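Local coordinates for sulfate transporter 4.1, chloroplastic (Arabidopsis thaliana, PDB 7LHV), which cotransports sulfate with protons across a membrane and may play a role in regulating sulfate assimilation, at residues I573-P578 against I606-K611. Sequence-based numbering, arbitrary orientation.
Sequences ILEMSP and ISNPNK
Ser607 and Leu574 join the parallel ends of strands 569-575 and 603-606, neighbours linked through helix 584-599 as a beta-alpha-beta unit of the STAS domain, with 603-606 outermost within this chain. Ser607 N donates to Leu574 O (2.9 Å), nearly along the C=O axis, and Leu574 pairs with Ile606 in register. A second hydrogen bond runs between side chains. Ser607 OG, anti to its backbone N (chi1 179°), donates a hydrogen bond to Glu575 OE2 at 2.7 Å, meeting it on the syn side but 33° out of the carboxylate plane. A bend at chi2 (-66°) brings Glu575 CD back toward Ser607. An alanine at Glu575 would probably leave the buried Ser607 hydroxyl without its carboxylate partner and open a gap beside Val635 of helix 635-643. Among apolar contacts, Met576 SD packs on Ile606, 3.6 Å from CG2 and 3.9 Å from CD1, and Ile582 and Val613 continue the packing around Met576. Leu574 CB faces Ile606 CD1 more loosely. Past the strands, Ser577 CB touches Asn608 CB at 3.7 Å, and segment 606-611 runs on to helix 611-620. The Ser607 hydroxyl and the Arg532 side chain thus accompany a buried carboxylate, consistent with its staying charged.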
loop_
_atom_site.group_PDB
_atom_site.type_symbol
_atom_site.label_atom_id
_atom_site.label_comp_id
_atom_site.label_asym_id
_atom_site.label_seq_id
_atom_site.Cartn_x
_atom_site.Cartn_y
_atom_site.Cartn_z
ATOM N N ILE A 573 -23.247 -9.802 -21.828
ATOM C CA ILE A 573 -22.234 -9.345 -22.772
ATOM C C ILE A 573 -21.292 -8.404 -22.043
ATOM O O ILE A 573 -21.739 -7.471 -21.364
ATOM C CB ILE A 573 -22.868 -8.646 -23.986
ATOM C CG1 ILE A 573 -23.979 -9.513 -24.573
ATOM C CG2 ILE A 573 -21.814 -8.351 -25.036
ATOM C CD1 ILE A 573 -24.832 -8.795 -25.573
ATOM N N LEU A 574 -19.992 -8.644 -22.176
ATOM C CA LEU A 574 -18.972 -7.797 -21.571
ATOM C C LEU A 574 -18.359 -6.907 -22.641
ATOM O O LEU A 574 -17.841 -7.397 -23.648
ATOM C CB LEU A 574 -17.895 -8.619 -20.868
ATOM C CG LEU A 574 -18.249 -9.193 -19.498
ATOM C CD1 LEU A 574 -19.244 -10.319 -19.600
ATOM C CD2 LEU A 574 -16.988 -9.652 -18.795
ATOM N N GLU A 575 -18.422 -5.600 -22.409
ATOM C CA GLU A 575 -17.727 -4.625 -23.237
ATOM C C GLU A 575 -16.331 -4.442 -22.665
ATOM O O GLU A 575 -16.165 -3.854 -21.591
ATOM C CB GLU A 575 -18.482 -3.302 -23.251
ATOM C CG GLU A 575 -19.825 -3.395 -23.900
ATOM C CD GLU A 575 -19.716 -3.695 -25.366
ATOM O OE1 GLU A 575 -18.738 -3.250 -26.002
ATOM O OE2 GLU A 575 -20.594 -4.410 -25.873
ATOM N N MET A 576 -15.323 -4.954 -23.362
ATOM C CA MET A 576 -13.956 -4.871 -22.874
ATOM C C MET A 576 -13.133 -3.857 -23.658
ATOM O O MET A 576 -11.901 -3.919 -23.646
ATOM C CB MET A 576 -13.303 -6.253 -22.898
ATOM C CG MET A 576 -13.951 -7.211 -21.909
ATOM S SD MET A 576 -13.304 -8.887 -21.921
ATOM C CE MET A 576 -11.694 -8.615 -21.198
ATOM N N SER A 577 -13.798 -2.936 -24.355
ATOM C CA SER A 577 -13.076 -1.865 -25.037
ATOM C C SER A 577 -12.294 -0.958 -24.091
ATOM O O SER A 577 -11.137 -0.638 -24.417
ATOM C CB SER A 577 -14.041 -1.064 -25.924
ATOM O OG SER A 577 -15.164 -0.580 -25.213
ATOM N N PRO A 578 -12.818 -0.508 -22.943
ATOM C CA PRO A 578 -11.984 0.289 -22.036
ATOM C C PRO A 578 -11.006 -0.533 -21.221
ATOM O O PRO A 578 -10.143 0.053 -20.555
ATOM C CB PRO A 578 -13.013 0.967 -21.129
ATOM C CG PRO A 578 -14.103 0.009 -21.060
ATOM C CD PRO A 578 -14.185 -0.646 -22.406
ATOM N N ILE A 606 -18.092 -11.937 -25.226
ATOM C CA ILE A 606 -17.090 -10.878 -25.180
ATOM C C ILE A 606 -17.262 -10.015 -26.420
ATOM O O ILE A 606 -17.288 -10.532 -27.543
ATOM C CB ILE A 606 -15.665 -11.446 -25.089
ATOM C CG1 ILE A 606 -15.577 -12.468 -23.958
ATOM C CG2 ILE A 606 -14.665 -10.330 -24.880
ATOM C CD1 ILE A 606 -15.761 -11.873 -22.585
ATOM N N SER A 607 -17.386 -8.705 -26.219
ATOM C CA SER A 607 -17.808 -7.795 -27.278
ATOM C C SER A 607 -16.637 -7.127 -27.992
ATOM O O SER A 607 -16.482 -7.282 -29.205
ATOM C CB SER A 607 -18.751 -6.736 -26.704
ATOM O OG SER A 607 -19.153 -5.816 -27.705
ATOM N N ASN A 608 -15.814 -6.371 -27.266
ATOM C CA ASN A 608 -14.745 -5.571 -27.867
ATOM C C ASN A 608 -13.424 -5.905 -27.192
ATOM O O ASN A 608 -12.915 -5.124 -26.378
ATOM C CB ASN A 608 -15.034 -4.074 -27.746
ATOM C CG ASN A 608 -16.170 -3.623 -28.637
ATOM O OD1 ASN A 608 -16.807 -4.431 -29.307
ATOM N ND2 ASN A 608 -16.431 -2.322 -28.648
ATOM N N PRO A 609 -12.831 -7.054 -27.512
ATOM C CA PRO A 609 -11.551 -7.406 -26.890
ATOM C C PRO A 609 -10.424 -6.560 -27.461
ATOM O O PRO A 609 -10.296 -6.407 -28.677
ATOM C CB PRO A 609 -11.376 -8.889 -27.239
ATOM C CG PRO A 609 -12.695 -9.330 -27.811
ATOM C CD PRO A 609 -13.300 -8.111 -28.415
ATOM N N ASN A 610 -9.611 -6.007 -26.570
ATOM C CA ASN A 610 -8.392 -5.337 -26.983
ATOM C C ASN A 610 -7.406 -6.360 -27.540
ATOM O O ASN A 610 -7.486 -7.555 -27.247
ATOM C CB ASN A 610 -7.779 -4.587 -25.799
ATOM C CG ASN A 610 -6.700 -3.621 -26.217
ATOM O OD1 ASN A 610 -6.410 -3.470 -27.402
ATOM N ND2 ASN A 610 -6.095 -2.958 -25.242
ATOM N N LYS A 611 -6.475 -5.882 -28.368
ATOM C CA LYS A 611 -5.530 -6.791 -29.009
ATOM C C LYS A 611 -4.710 -7.553 -27.974
ATOM O O LYS A 611 -4.578 -8.780 -28.051
ATOM C CB LYS A 611 -4.620 -6.016 -29.963
ATOM C CG LYS A 611 -5.340 -5.288 -31.103
ATOM C CD LYS A 611 -5.914 -6.236 -32.157
ATOM C CE LYS A 611 -7.374 -6.596 -31.892
ATOM N NZ LYS A 611 -7.955 -7.431 -32.978
#